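Local coordinates for protein type III Pentaketide Synthase (Neurospora crassa, PDB 3EUO) that probably builds pentaketides as a type III polyketide synthase of the chalcone/stilbene synthase family, by acyl transfer and chain extension, at residues 23-28 with 60-65; 151-156 with 208-213; 198-203 with 322-327. All coordinates share one frame; numbering follows the deposited sequence.

The three contacts differ in depth and chemistry. Interaction 1 is peripheral and partly buried: helix 20-29 meets a loop through a leucine-valine touch and an arginine beside an asparagine. Interaction 2 is fully buried and lies on the opposite side of the chain's centre from the other two; it is wholly apolar, one leucine against two alanines of helix 145-162. Interaction 3 is buried and largely polar, a serine hydroxyl bonded to a backbone carbonyl, and it links segments from the N- and C-terminal family regions. Interactions 1 and 3 share a neighbour, helix 181-191, while helix 197-200 runs on into strand 204-211, tying interactions 2 and 3 together in sequence although their nearest atoms are about 12 Å apart.

Interaction 1: residues 23-28 with 60-65; sequences DILSKR and PLVNKP
Arg28 and Leu25, one turn apart on helix 20-29, reach across to Asn63 and Val62 in the loop that joins strand 51-53 to helix 70-96, a helix-on-loop contact at the edge of this thiolase-like fold. In Arg28, CG anti to the backbone N (chi1 -168°) carries the chain off the helix toward the loop. CD is the first atom to touch, 3.5 Å from the end of the Asn63 amide modelled as ND2, though that amide is probably turned over. A bend at chi3 (-74°) then turns the guanidinium; NE and CZ pass 4.2 and 4.0 Å from Asn63 ND2, and NH1 comes to 3.0 Å from this same atom, which lies at the guanidinium edge and near its plane. The amide plane is turned 47° from the guanidinium. NH1 also makes a weak hydrogen bond to Pro57 O, and NH2 a long, weak ion pair with Asp58.

Beside it, Leu25 packs against Val181 and Leu185 of helix 181-191, and Val62 also rests on Val181. Leu25 CD2 stands 4.2 Å from Val62 CG2 and just as far from Val62 O, the oxygen that accepts a hydrogen bond from Arg182 NH1.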
ATOM      1  N   ASP A  23      29.169  15.604  -5.224  1.00 15.15           N
ATOM      2  CA  ASP A  23      30.271  16.540  -4.934  1.00 15.81           C
ATOM      3  C   ASP A  23      29.839  17.966  -5.281  1.00 15.78           C
ATOM      4  O   ASP A  23      29.983  18.885  -4.467  1.00 16.07           O
ATOM      5  CB  ASP A  23      31.538  16.184  -5.721  1.00 15.90           C
ATOM      6  CG  ASP A  23      32.243  14.940  -5.191  1.00 17.70           C
ATOM      7  OD1 ASP A  23      31.832  14.410  -4.138  1.00 20.78           O
ATOM      8  OD2 ASP A  23      33.217  14.494  -5.837  1.00 18.71           O
ATOM      9  N   ILE A  24      29.293  18.132  -6.486  1.00 15.42           N
ATOM     10  CA  ILE A  24      28.825  19.435  -6.959  1.00 15.67           C
ATOM     11  C   ILE A  24      27.769  20.036  -6.030  1.00 15.42           C
ATOM     12  O   ILE A  24      27.878  21.198  -5.612  1.00 15.49           O
ATOM     13  CB  ILE A  24      28.257  19.359  -8.414  1.00 16.22           C
ATOM     14  CG1 ILE A  24      29.321  18.869  -9.414  1.00 16.63           C
ATOM     15  CG2 ILE A  24      27.660  20.692  -8.834  1.00 16.09           C
ATOM     16  CD1 ILE A  24      30.587  19.693  -9.453  1.00 21.10           C
ATOM     17  N   LEU A  25      26.755  19.244  -5.697  1.00 14.64           N
ATOM     18  CA  LEU A  25      25.651  19.740  -4.890  1.00 15.03           C
ATOM     19  C   LEU A  25      26.059  19.965  -3.453  1.00 14.75           C
ATOM     20  O   LEU A  25      25.589  20.899  -2.815  1.00 15.02           O
ATOM     21  CB  LEU A  25      24.458  18.780  -4.949  1.00 15.07           C
ATOM     22  CG  LEU A  25      23.674  18.854  -6.256  1.00 16.27           C
ATOM     23  CD1 LEU A  25      22.764  17.621  -6.376  1.00 17.05           C
ATOM     24  CD2 LEU A  25      22.869  20.166  -6.347  1.00 16.91           C
ATOM     25  N   SER A  26      26.924  19.099  -2.935  1.00 14.91           N
ATOM     26  CA  SER A  26      27.388  19.243  -1.564  1.00 15.25           C
ATOM     27  C   SER A  26      28.106  20.579  -1.418  1.00 15.36           C
ATOM     28  O   SER A  26      27.781  21.383  -0.534  1.00 15.48           O
ATOM     29  CB  SER A  26      28.329  18.106  -1.178  1.00 15.04           C
ATOM     30  OG  SER A  26      28.747  18.267   0.167  1.00 15.78           O
ATOM     31  N   LYS A  27      29.059  20.816  -2.316  1.00 15.87           N
ATOM     32  CA  LYS A  27      29.872  22.036  -2.290  1.00 16.58           C
ATOM     33  C   LYS A  27      29.018  23.290  -2.484  1.00 16.62           C
ATOM     34  O   LYS A  27      29.264  24.328  -1.860  1.00 16.39           O
ATOM     35  CB  LYS A  27      30.985  21.978  -3.345  1.00 16.48           C
ATOM     36  CG  LYS A  27      31.785  23.282  -3.432  1.00 19.37           C
ATOM     37  CD  LYS A  27      32.677  23.356  -4.654  1.00 24.32           C
ATOM     38  CE  LYS A  27      34.141  23.352  -4.263  1.00 26.50           C
ATOM     39  NZ  LYS A  27      34.953  24.078  -5.282  1.00 28.66           N
ATOM     40  N   ARG A  28      28.019  23.191  -3.354  1.00 15.98           N
ATOM     41  CA  ARG A  28      27.111  24.304  -3.596  1.00 16.21           C
ATOM     42  C   ARG A  28      26.337  24.705  -2.339  1.00 16.11           C
ATOM     43  O   ARG A  28      26.132  25.887  -2.099  1.00 15.69           O
ATOM     44  CB  ARG A  28      26.164  23.976  -4.750  1.00 16.20           C
ATOM     45  CG  ARG A  28      25.377  25.164  -5.280  1.00 17.47           C
ATOM     46  CD  ARG A  28      24.560  24.760  -6.502  1.00 18.66           C
ATOM     47  NE  ARG A  28      25.401  24.581  -7.686  1.00 19.00           N
ATOM     48  CZ  ARG A  28      25.105  23.782  -8.708  1.00 19.88           C
ATOM     49  NH1 ARG A  28      23.988  23.064  -8.702  1.00 19.64           N
ATOM     50  NH2 ARG A  28      25.930  23.693  -9.740  1.00 18.79           N
ATOM     51  N   PRO A  60      15.990  22.394 -11.112  1.00 18.76           N
ATOM     52  CA  PRO A  60      15.484  23.429 -10.199  1.00 18.67           C
ATOM     53  C   PRO A  60      15.054  22.908  -8.830  1.00 18.20           C
ATOM     54  O   PRO A  60      15.221  23.612  -7.833  1.00 18.26           O
ATOM     55  CB  PRO A  60      14.273  24.002 -10.942  1.00 18.62           C
ATOM     56  CG  PRO A  60      14.506  23.674 -12.363  1.00 19.56           C
ATOM     57  CD  PRO A  60      15.236  22.367 -12.379  1.00 19.13           C
ATOM     58  N   LEU A  61      14.508  21.693  -8.779  1.00 17.99           N
ATOM     59  CA  LEU A  61      13.949  21.156  -7.533  1.00 17.34           C
ATOM     60  C   LEU A  61      14.987  21.052  -6.419  1.00 17.24           C
ATOM     61  O   LEU A  61      14.666  21.268  -5.244  1.00 16.91           O
ATOM     62  CB  LEU A  61      13.299  19.786  -7.768  1.00 17.48           C
ATOM     63  CG  LEU A  61      12.450  19.205  -6.626  1.00 17.06           C
ATOM     64  CD1 LEU A  61      11.083  19.878  -6.521  1.00 18.68           C
ATOM     65  CD2 LEU A  61      12.274  17.714  -6.819  1.00 17.83           C
ATOM     66  N   VAL A  62      16.218  20.709  -6.798  1.00 17.00           N
ATOM     67  CA  VAL A  62      17.299  20.493  -5.833  1.00 17.28           C
ATOM     68  C   VAL A  62      18.181  21.739  -5.682  1.00 17.85           C
ATOM     69  O   VAL A  62      19.220  21.709  -5.016  1.00 17.76           O
ATOM     70  CB  VAL A  62      18.134  19.225  -6.149  1.00 17.30           C
ATOM     71  CG1 VAL A  62      17.239  17.975  -6.125  1.00 17.11           C
ATOM     72  CG2 VAL A  62      18.867  19.338  -7.496  1.00 17.20           C
ATOM     73  N   ASN A  63      17.735  22.835  -6.288  1.00 18.31           N
ATOM     74  CA  ASN A  63      18.464  24.096  -6.247  1.00 19.17           C
ATOM     75  C   ASN A  63      17.650  25.259  -5.662  1.00 19.49           C
ATOM     76  O   ASN A  63      17.858  26.425  -6.005  1.00 19.77           O
ATOM     77  CB  ASN A  63      19.024  24.434  -7.633  1.00 19.51           C
ATOM     78  CG  ASN A  63      20.179  23.522  -8.032  1.00 20.28           C
ATOM     79  OD1 ASN A  63      20.022  22.627  -8.864  1.00 22.43           O
ATOM     80  ND2 ASN A  63      21.341  23.736  -7.426  1.00 20.11           N
ATOM     81  N   LYS A  64      16.730  24.942  -4.763  1.00 19.78           N
ATOM     82  CA  LYS A  64      15.997  25.977  -4.042  1.00 20.26           C
ATOM     83  C   LYS A  64      16.754  26.368  -2.767  1.00 20.18           C
ATOM     84  O   LYS A  64      17.712  25.687  -2.392  1.00 20.15           O
ATOM     85  CB  LYS A  64      14.570  25.504  -3.752  1.00 20.89           C
ATOM     86  CG  LYS A  64      13.828  25.129  -5.035  1.00 23.09           C
ATOM     87  CD  LYS A  64      12.319  25.185  -4.897  1.00 28.57           C
ATOM     88  CE  LYS A  64      11.758  23.870  -4.403  1.00 29.23           C
ATOM     89  NZ  LYS A  64      11.907  23.762  -2.926  1.00 32.63           N
ATOM     90  N   PRO A  65      16.355  27.479  -2.110  1.00 20.18           N
ATOM     91  CA  PRO A  65      17.027  27.872  -0.864  1.00 20.13           C
ATOM     92  C   PRO A  65      17.083  26.725   0.146  1.00 19.62           C
ATOM     93  O   PRO A  65      18.111  26.505   0.793  1.00 19.65           O
ATOM     94  CB  PRO A  65      16.152  29.014  -0.343  1.00 20.30           C
ATOM     95  CG  PRO A  65      15.556  29.606  -1.577  1.00 20.30           C
ATOM     96  CD  PRO A  65      15.300  28.441  -2.489  1.00 20.44           C
TER

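Interaction 2: residues 151-156 with 208-213; sequences RTAANL and VILSNG
The buried central helix of the thiolase-like fold, 145-162, begins just after Cys143, oxidised to 3-sulfinoalanine in this crystal, and lies here against strand 204-211, with Leu210 resting on Ala153 and Ala154. A single methyl does the touching. Leu210 CD2 sits over the face of the peptide that joins the two alanines, 3.5 Å from Ala154 N and 3.7 Å from Ala153 C. The alanine methyls complete the seat: CD2 is 3.9 Å from Ala153 CB and 4.0 Å from Ala154 CB. The Leu210 side chain gets there with CG anti to the backbone N (chi1 -169°), which sends it off the strand toward the helix. With nothing larger than a methyl on the helix at these two places, helix and strand backbones come close, the CA atoms of Ala153 and Leu210 being 7.0 Å apart.

This is helix-on-sheet packing in the layered alpha/beta core shared by thiolases and chalcone synthases. Ala153 also touches Val171 and Val107 on strands 168-175 and 105-109, while Ala154 meets Trp229 on strand 224-233. Arg151 NH1 forms a salt bridge and Asn155 ND2 a hydrogen bond to Glu134 of the second subunit, so the same short run of helix faces the core on one side and the second subunit on another.

Just past Leu210 the strand ends in an ST turn: Ser211 OG accepts from Gly213 N at 3.0 Å, with a fairly straight N-H...O angle of 165°. Between them, Asn212 OD1 accepts from the backbone N of Ala167 and of Ile214, and its ND2 donates to Lys165 O.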
ATOM      1  N   ARG A 151       4.998 -11.462  -5.448  1.00 12.12           N
ATOM      2  CA  ARG A 151       4.407 -12.518  -4.625  1.00 12.81           C
ATOM      3  C   ARG A 151       2.926 -12.237  -4.365  1.00 13.00           C
ATOM      4  O   ARG A 151       2.084 -13.150  -4.398  1.00 12.65           O
ATOM      5  CB  ARG A 151       5.185 -12.641  -3.307  1.00 13.12           C
ATOM      6  CG  ARG A 151       4.592 -13.626  -2.291  1.00 13.35           C
ATOM      7  CD  ARG A 151       5.467 -13.759  -1.032  1.00 13.66           C
ATOM      8  NE  ARG A 151       5.852 -12.460  -0.485  1.00 14.90           N
ATOM      9  CZ  ARG A 151       5.027 -11.650   0.177  1.00 15.77           C
ATOM     10  NH1 ARG A 151       3.765 -12.012   0.386  1.00 15.36           N
ATOM     11  NH2 ARG A 151       5.466 -10.475   0.623  1.00 16.51           N
ATOM     12  N   THR A 152       2.612 -10.971  -4.106  1.00 12.59           N
ATOM     13  CA  THR A 152       1.229 -10.549  -3.922  1.00 12.53           C
ATOM     14  C   THR A 152       0.438 -10.819  -5.204  1.00 12.38           C
ATOM     15  O   THR A 152      -0.632 -11.410  -5.147  1.00 12.39           O
ATOM     16  CB  THR A 152       1.134  -9.073  -3.525  1.00 12.52           C
ATOM     17  OG1 THR A 152       1.854  -8.876  -2.299  1.00 12.85           O
ATOM     18  CG2 THR A 152      -0.329  -8.657  -3.322  1.00 12.62           C
ATOM     19  N   ALA A 153       0.990 -10.410  -6.346  1.00 12.45           N
ATOM     20  CA  ALA A 153       0.399 -10.722  -7.651  1.00 12.21           C
ATOM     21  C   ALA A 153       0.173 -12.224  -7.864  1.00 12.37           C
ATOM     22  O   ALA A 153      -0.842 -12.617  -8.434  1.00 11.75           O
ATOM     23  CB  ALA A 153       1.243 -10.156  -8.775  1.00 12.29           C
ATOM     24  N   ALA A 154       1.119 -13.055  -7.416  1.00 12.18           N
ATOM     25  CA  ALA A 154       0.985 -14.509  -7.543  1.00 12.39           C
ATOM     26  C   ALA A 154      -0.233 -15.010  -6.774  1.00 12.03           C
ATOM     27  O   ALA A 154      -1.027 -15.791  -7.299  1.00 12.55           O
ATOM     28  CB  ALA A 154       2.254 -15.219  -7.063  1.00 11.96           C
ATOM     29  N   ASN A 155      -0.388 -14.546  -5.536  1.00 12.33           N
ATOM     30  CA  ASN A 155      -1.551 -14.909  -4.724  1.00 12.56           C
ATOM     31  C   ASN A 155      -2.861 -14.452  -5.378  1.00 12.70           C
ATOM     32  O   ASN A 155      -3.846 -15.189  -5.396  1.00 12.70           O
ATOM     33  CB  ASN A 155      -1.434 -14.313  -3.316  1.00 12.63           C
ATOM     34  CG  ASN A 155      -0.313 -14.941  -2.496  1.00 13.99           C
ATOM     35  OD1 ASN A 155       0.074 -16.089  -2.721  1.00 15.08           O
ATOM     36  ND2 ASN A 155       0.186 -14.195  -1.508  1.00 14.32           N
ATOM     37  N   LEU A 156      -2.848 -13.243  -5.938  1.00 12.35           N
ATOM     38  CA  LEU A 156      -4.023 -12.689  -6.607  1.00 12.67           C
ATOM     39  C   LEU A 156      -4.363 -13.473  -7.880  1.00 12.73           C
ATOM     40  O   LEU A 156      -5.535 -13.769  -8.141  1.00 13.15           O
ATOM     41  CB  LEU A 156      -3.820 -11.195  -6.900  1.00 12.80           C
ATOM     42  CG  LEU A 156      -3.681 -10.271  -5.680  1.00 12.65           C
ATOM     43  CD1 LEU A 156      -3.309  -8.879  -6.150  1.00 12.49           C
ATOM     44  CD2 LEU A 156      -4.972 -10.224  -4.855  1.00 13.33           C
ATOM     45  N   VAL A 208       6.462  -6.027 -14.756  1.00 13.56           N
ATOM     46  CA  VAL A 208       6.258  -7.334 -15.367  1.00 13.35           C
ATOM     47  C   VAL A 208       4.763  -7.604 -15.497  1.00 13.61           C
ATOM     48  O   VAL A 208       3.944  -7.020 -14.782  1.00 13.08           O
ATOM     49  CB  VAL A 208       6.948  -8.506 -14.599  1.00 13.54           C
ATOM     50  CG1 VAL A 208       8.459  -8.258 -14.462  1.00 13.00           C
ATOM     51  CG2 VAL A 208       6.305  -8.743 -13.230  1.00 13.36           C
ATOM     52  N   ILE A 209       4.415  -8.479 -16.436  1.00 13.59           N
ATOM     53  CA  ILE A 209       3.075  -9.032 -16.494  1.00 13.85           C
ATOM     54  C   ILE A 209       3.134 -10.433 -15.913  1.00 13.88           C
ATOM     55  O   ILE A 209       3.932 -11.257 -16.371  1.00 14.14           O
ATOM     56  CB  ILE A 209       2.540  -9.117 -17.940  1.00 13.92           C
ATOM     57  CG1 ILE A 209       2.537  -7.722 -18.595  1.00 14.37           C
ATOM     58  CG2 ILE A 209       1.167  -9.790 -17.939  1.00 14.38           C
ATOM     59  CD1 ILE A 209       1.668  -6.677 -17.859  1.00 14.30           C
ATOM     60  N   LEU A 210       2.333 -10.678 -14.878  1.00 14.07           N
ATOM     61  CA  LEU A 210       2.174 -12.032 -14.342  1.00 14.59           C
ATOM     62  C   LEU A 210       0.817 -12.567 -14.756  1.00 15.03           C
ATOM     63  O   LEU A 210      -0.219 -11.961 -14.451  1.00 15.56           O
ATOM     64  CB  LEU A 210       2.303 -12.068 -12.816  1.00 14.37           C
ATOM     65  CG  LEU A 210       2.422 -13.466 -12.186  1.00 14.61           C
ATOM     66  CD1 LEU A 210       3.754 -14.147 -12.557  1.00 14.60           C
ATOM     67  CD2 LEU A 210       2.273 -13.395 -10.671  1.00 14.52           C
ATOM     68  N   SER A 211       0.831 -13.700 -15.454  1.00 15.40           N
ATOM     69  CA  SER A 211      -0.391 -14.353 -15.915  1.00 15.94           C
ATOM     70  C   SER A 211      -0.631 -15.650 -15.156  1.00 16.11           C
ATOM     71  O   SER A 211       0.326 -16.326 -14.767  1.00 16.24           O
ATOM     72  CB  SER A 211      -0.278 -14.662 -17.414  1.00 16.27           C
ATOM     73  OG  SER A 211      -1.413 -15.391 -17.864  1.00 18.11           O
ATOM     74  N   ASN A 212      -1.903 -16.014 -14.975  1.00 15.81           N
ATOM     75  CA  ASN A 212      -2.253 -17.318 -14.402  1.00 16.22           C
ATOM     76  C   ASN A 212      -2.540 -18.391 -15.462  1.00 16.57           C
ATOM     77  O   ASN A 212      -3.022 -19.478 -15.137  1.00 16.28           O
ATOM     78  CB  ASN A 212      -3.431 -17.202 -13.424  1.00 15.82           C
ATOM     79  CG  ASN A 212      -4.763 -16.995 -14.127  1.00 16.21           C
ATOM     80  OD1 ASN A 212      -4.812 -16.732 -15.332  1.00 15.29           O
ATOM     81  ND2 ASN A 212      -5.860 -17.113 -13.369  1.00 16.19           N
ATOM     82  N   GLY A 213      -2.275 -18.065 -16.725  1.00 17.14           N
ATOM     83  CA  GLY A 213      -2.366 -19.053 -17.809  1.00 18.63           C
ATOM     84  C   GLY A 213      -3.773 -19.436 -18.262  1.00 19.81           C
ATOM     85  O   GLY A 213      -3.938 -20.080 -19.309  1.00 19.34           O
TER

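Interaction 3: residues 198-203 with 322-327; sequences IALFSD and DRYINH
Ser202 OG donates to His327 O at 2.7 Å, a short bond and the main link between the two segments. The donor does not arrive head-on, since the C=O...OG angle is 141°, and it stands 29° out of the carbonyl plane. Chi1 of 60° places OG between the backbone N and the carbonyl carbon of Ser202, and CB itself follows to 3.0 Å from His327 O. The backbones are drawn close at this point, the CA atoms of Ser202 and His327 lying 6.9 Å apart.

The other touch is looser. Leu200 CD2 comes to 4.1 Å from Tyr324 OH, with the leucine side chain running aslant to that of the tyrosine. Tyr324 reaches over with CG anti to the backbone N, which spans a wider gap: the CA atoms of Leu200 and Tyr324 are 9.0 Å apart.

A step further out, the His327 ring leads off from Ser202. Arg323 O lies at the edge of that ring, in its plane, and accepts from His327 N at 2.8 Å. The polar ends have partners beyond the two segments: Ser202 OG is also hydrogen-bonded to Ser330 OG, Tyr324 OH to Thr46 O, and His327 ND1 to Ser52 OG.

Leu200 and Ser202 are both backbone-bonded to Asn329, two residues past His327. Asn329 opens an Asn-Ser-Ser-Ser run after a glycine, like the Gly-Asn-X-Ser-Ser of chalcone synthases, and is probably the asparagine of the Cys-His-Asn catalytic triad; the contact therefore lies right next to a probable active-site residue of the thiolase-like fold.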
ATOM      1  N   ILE A 198      22.797   8.877  -0.387  1.00 14.70           N
ATOM      2  CA  ILE A 198      23.054   9.658  -1.605  1.00 14.43           C
ATOM      3  C   ILE A 198      24.168   9.090  -2.490  1.00 14.46           C
ATOM      4  O   ILE A 198      24.292   9.478  -3.650  1.00 15.18           O
ATOM      5  CB  ILE A 198      23.304  11.169  -1.322  1.00 14.81           C
ATOM      6  CG1 ILE A 198      24.488  11.371  -0.366  1.00 14.38           C
ATOM      7  CG2 ILE A 198      22.025  11.803  -0.816  1.00 13.89           C
ATOM      8  CD1 ILE A 198      25.005  12.826  -0.307  1.00 14.94           C
ATOM      9  N   ALA A 199      24.959   8.171  -1.942  1.00 14.33           N
ATOM     10  CA  ALA A 199      25.979   7.447  -2.714  1.00 13.69           C
ATOM     11  C   ALA A 199      25.388   6.261  -3.487  1.00 13.86           C
ATOM     12  O   ALA A 199      26.017   5.720  -4.409  1.00 13.55           O
ATOM     13  CB  ALA A 199      27.078   6.950  -1.781  1.00 14.15           C
ATOM     14  N   LEU A 200      24.181   5.851  -3.102  1.00 13.59           N
ATOM     15  CA  LEU A 200      23.645   4.575  -3.561  1.00 13.49           C
ATOM     16  C   LEU A 200      22.420   4.692  -4.452  1.00 13.21           C
ATOM     17  O   LEU A 200      22.333   4.022  -5.484  1.00 13.54           O
ATOM     18  CB  LEU A 200      23.303   3.686  -2.367  1.00 13.75           C
ATOM     19  CG  LEU A 200      24.406   3.251  -1.403  1.00 14.33           C
ATOM     20  CD1 LEU A 200      23.755   2.429  -0.305  1.00 15.39           C
ATOM     21  CD2 LEU A 200      25.457   2.436  -2.149  1.00 16.06           C
ATOM     22  N   PHE A 201      21.467   5.522  -4.049  1.00 13.06           N
ATOM     23  CA  PHE A 201      20.124   5.430  -4.630  1.00 12.84           C
ATOM     24  C   PHE A 201      19.906   6.179  -5.938  1.00 12.53           C
ATOM     25  O   PHE A 201      20.431   7.274  -6.149  1.00 12.00           O
ATOM     26  CB  PHE A 201      19.060   5.797  -3.592  1.00 12.61           C
ATOM     27  CG  PHE A 201      18.856   4.735  -2.557  1.00 13.39           C
ATOM     28  CD1 PHE A 201      18.096   3.604  -2.848  1.00 14.44           C
ATOM     29  CD2 PHE A 201      19.436   4.856  -1.294  1.00 14.46           C
ATOM     30  CE1 PHE A 201      17.902   2.605  -1.886  1.00 15.65           C
ATOM     31  CE2 PHE A 201      19.253   3.861  -0.323  1.00 16.03           C
ATOM     32  CZ  PHE A 201      18.487   2.736  -0.622  1.00 14.41           C
ATOM     33  N   SER A 202      19.110   5.554  -6.802  1.00 12.41           N
ATOM     34  CA  SER A 202      18.819   6.053  -8.138  1.00 12.66           C
ATOM     35  C   SER A 202      17.327   5.911  -8.480  1.00 13.11           C
ATOM     36  O   SER A 202      16.536   5.386  -7.677  1.00 13.48           O
ATOM     37  CB  SER A 202      19.677   5.295  -9.161  1.00 12.40           C
ATOM     38  OG  SER A 202      19.402   3.898  -9.122  1.00 13.46           O
ATOM     39  N   ASP A 203      16.965   6.357  -9.684  1.00 12.92           N
ATOM     40  CA  ASP A 203      15.577   6.447 -10.138  1.00 13.38           C
ATOM     41  C   ASP A 203      15.331   5.453 -11.271  1.00 13.57           C
ATOM     42  O   ASP A 203      16.186   5.278 -12.144  1.00 13.71           O
ATOM     43  CB  ASP A 203      15.253   7.861 -10.645  1.00 13.39           C
ATOM     44  CG  ASP A 203      15.609   8.949  -9.641  1.00 14.02           C
ATOM     45  OD1 ASP A 203      15.703   8.650  -8.432  1.00 14.02           O
ATOM     46  OD2 ASP A 203      15.795  10.108 -10.070  1.00 13.06           O
ATOM     47  N   ASP A 322      25.551  -5.779 -13.275  1.00 15.94           N
ATOM     48  CA  ASP A 322      25.332  -4.896 -14.414  1.00 16.20           C
ATOM     49  C   ASP A 322      24.444  -3.712 -14.042  1.00 16.19           C
ATOM     50  O   ASP A 322      24.757  -2.567 -14.374  1.00 16.32           O
ATOM     51  CB  ASP A 322      24.706  -5.671 -15.578  1.00 16.54           C
ATOM     52  CG  ASP A 322      24.497  -4.807 -16.800  1.00 17.30           C
ATOM     53  OD1 ASP A 322      25.429  -4.720 -17.624  1.00 19.15           O
ATOM     54  OD2 ASP A 322      23.400  -4.219 -16.942  1.00 17.87           O
ATOM     55  N   ARG A 323      23.336  -4.002 -13.365  1.00 16.15           N
ATOM     56  CA  ARG A 323      22.416  -2.962 -12.888  1.00 16.22           C
ATOM     57  C   ARG A 323      23.078  -2.034 -11.870  1.00 15.57           C
ATOM     58  O   ARG A 323      23.016  -0.812 -11.989  1.00 15.65           O
ATOM     59  CB  ARG A 323      21.170  -3.605 -12.274  1.00 16.92           C
ATOM     60  CG  ARG A 323      19.963  -3.599 -13.188  1.00 19.03           C
ATOM     61  CD  ARG A 323      20.184  -4.408 -14.454  1.00 23.70           C
ATOM     62  NE  ARG A 323      19.330  -3.873 -15.507  1.00 29.94           N
ATOM     63  CZ  ARG A 323      19.741  -3.073 -16.483  1.00 30.19           C
ATOM     64  NH1 ARG A 323      21.017  -2.726 -16.588  1.00 31.78           N
ATOM     65  NH2 ARG A 323      18.866  -2.636 -17.371  1.00 32.77           N
ATOM     66  N   TYR A 324      23.738  -2.633 -10.890  1.00 15.23           N
ATOM     67  CA  TYR A 324      24.338  -1.895  -9.798  1.00 15.05           C
ATOM     68  C   TYR A 324      25.416  -0.923 -10.283  1.00 14.84           C
ATOM     69  O   TYR A 324      25.408   0.262  -9.930  1.00 14.33           O
ATOM     70  CB  TYR A 324      24.923  -2.879  -8.790  1.00 15.24           C
ATOM     71  CG  TYR A 324      25.580  -2.227  -7.598  1.00 15.78           C
ATOM     72  CD1 TYR A 324      24.819  -1.617  -6.598  1.00 16.46           C
ATOM     73  CD2 TYR A 324      26.959  -2.230  -7.469  1.00 15.76           C
ATOM     74  CE1 TYR A 324      25.438  -1.020  -5.493  1.00 17.08           C
ATOM     75  CE2 TYR A 324      27.587  -1.631  -6.376  1.00 16.51           C
ATOM     76  CZ  TYR A 324      26.825  -1.034  -5.402  1.00 16.19           C
ATOM     77  OH  TYR A 324      27.456  -0.456  -4.332  1.00 17.05           O
ATOM     78  N   ILE A 325      26.333  -1.427 -11.107  1.00 14.14           N
ATOM     79  CA  ILE A 325      27.443  -0.609 -11.583  1.00 14.41           C
ATOM     80  C   ILE A 325      26.972   0.530 -12.481  1.00 14.20           C
ATOM     81  O   ILE A 325      27.435   1.663 -12.342  1.00 14.43           O
ATOM     82  CB  ILE A 325      28.522  -1.464 -12.302  1.00 14.14           C
ATOM     83  CG1 ILE A 325      29.179  -2.420 -11.300  1.00 15.02           C
ATOM     84  CG2 ILE A 325      29.585  -0.564 -12.948  1.00 14.53           C
ATOM     85  CD1 ILE A 325      30.105  -3.465 -11.932  1.00 14.92           C
ATOM     86  N   ASN A 326      26.046   0.233 -13.391  1.00 14.16           N
ATOM     87  CA  ASN A 326      25.654   1.180 -14.412  1.00 14.51           C
ATOM     88  C   ASN A 326      24.450   2.060 -14.088  1.00 14.30           C
ATOM     89  O   ASN A 326      24.220   3.061 -14.772  1.00 14.17           O
ATOM     90  CB  ASN A 326      25.447   0.436 -15.733  1.00 15.14           C
ATOM     91  CG  ASN A 326      26.713  -0.252 -16.196  1.00 16.81           C
ATOM     92  OD1 ASN A 326      26.817  -1.477 -16.163  1.00 20.66           O
ATOM     93  ND2 ASN A 326      27.708   0.541 -16.588  1.00 15.96           N
ATOM     94  N   HIS A 327      23.702   1.703 -13.041  1.00 13.58           N
ATOM     95  CA  HIS A 327      22.473   2.437 -12.697  1.00 13.70           C
ATOM     96  C   HIS A 327      22.281   2.712 -11.211  1.00 13.46           C
ATOM     97  O   HIS A 327      21.465   3.562 -10.840  1.00 13.79           O
ATOM     98  CB  HIS A 327      21.240   1.703 -13.239  1.00 13.85           C
ATOM     99  CG  HIS A 327      21.269   1.494 -14.720  1.00 14.86           C
ATOM    100  ND1 HIS A 327      20.849   2.452 -15.615  1.00 16.47           N
ATOM    101  CD2 HIS A 327      21.694   0.444 -15.462  1.00 16.57           C
ATOM    102  CE1 HIS A 327      20.997   1.997 -16.846  1.00 17.13           C
ATOM    103  NE2 HIS A 327      21.510   0.781 -16.780  1.00 17.24           N
TER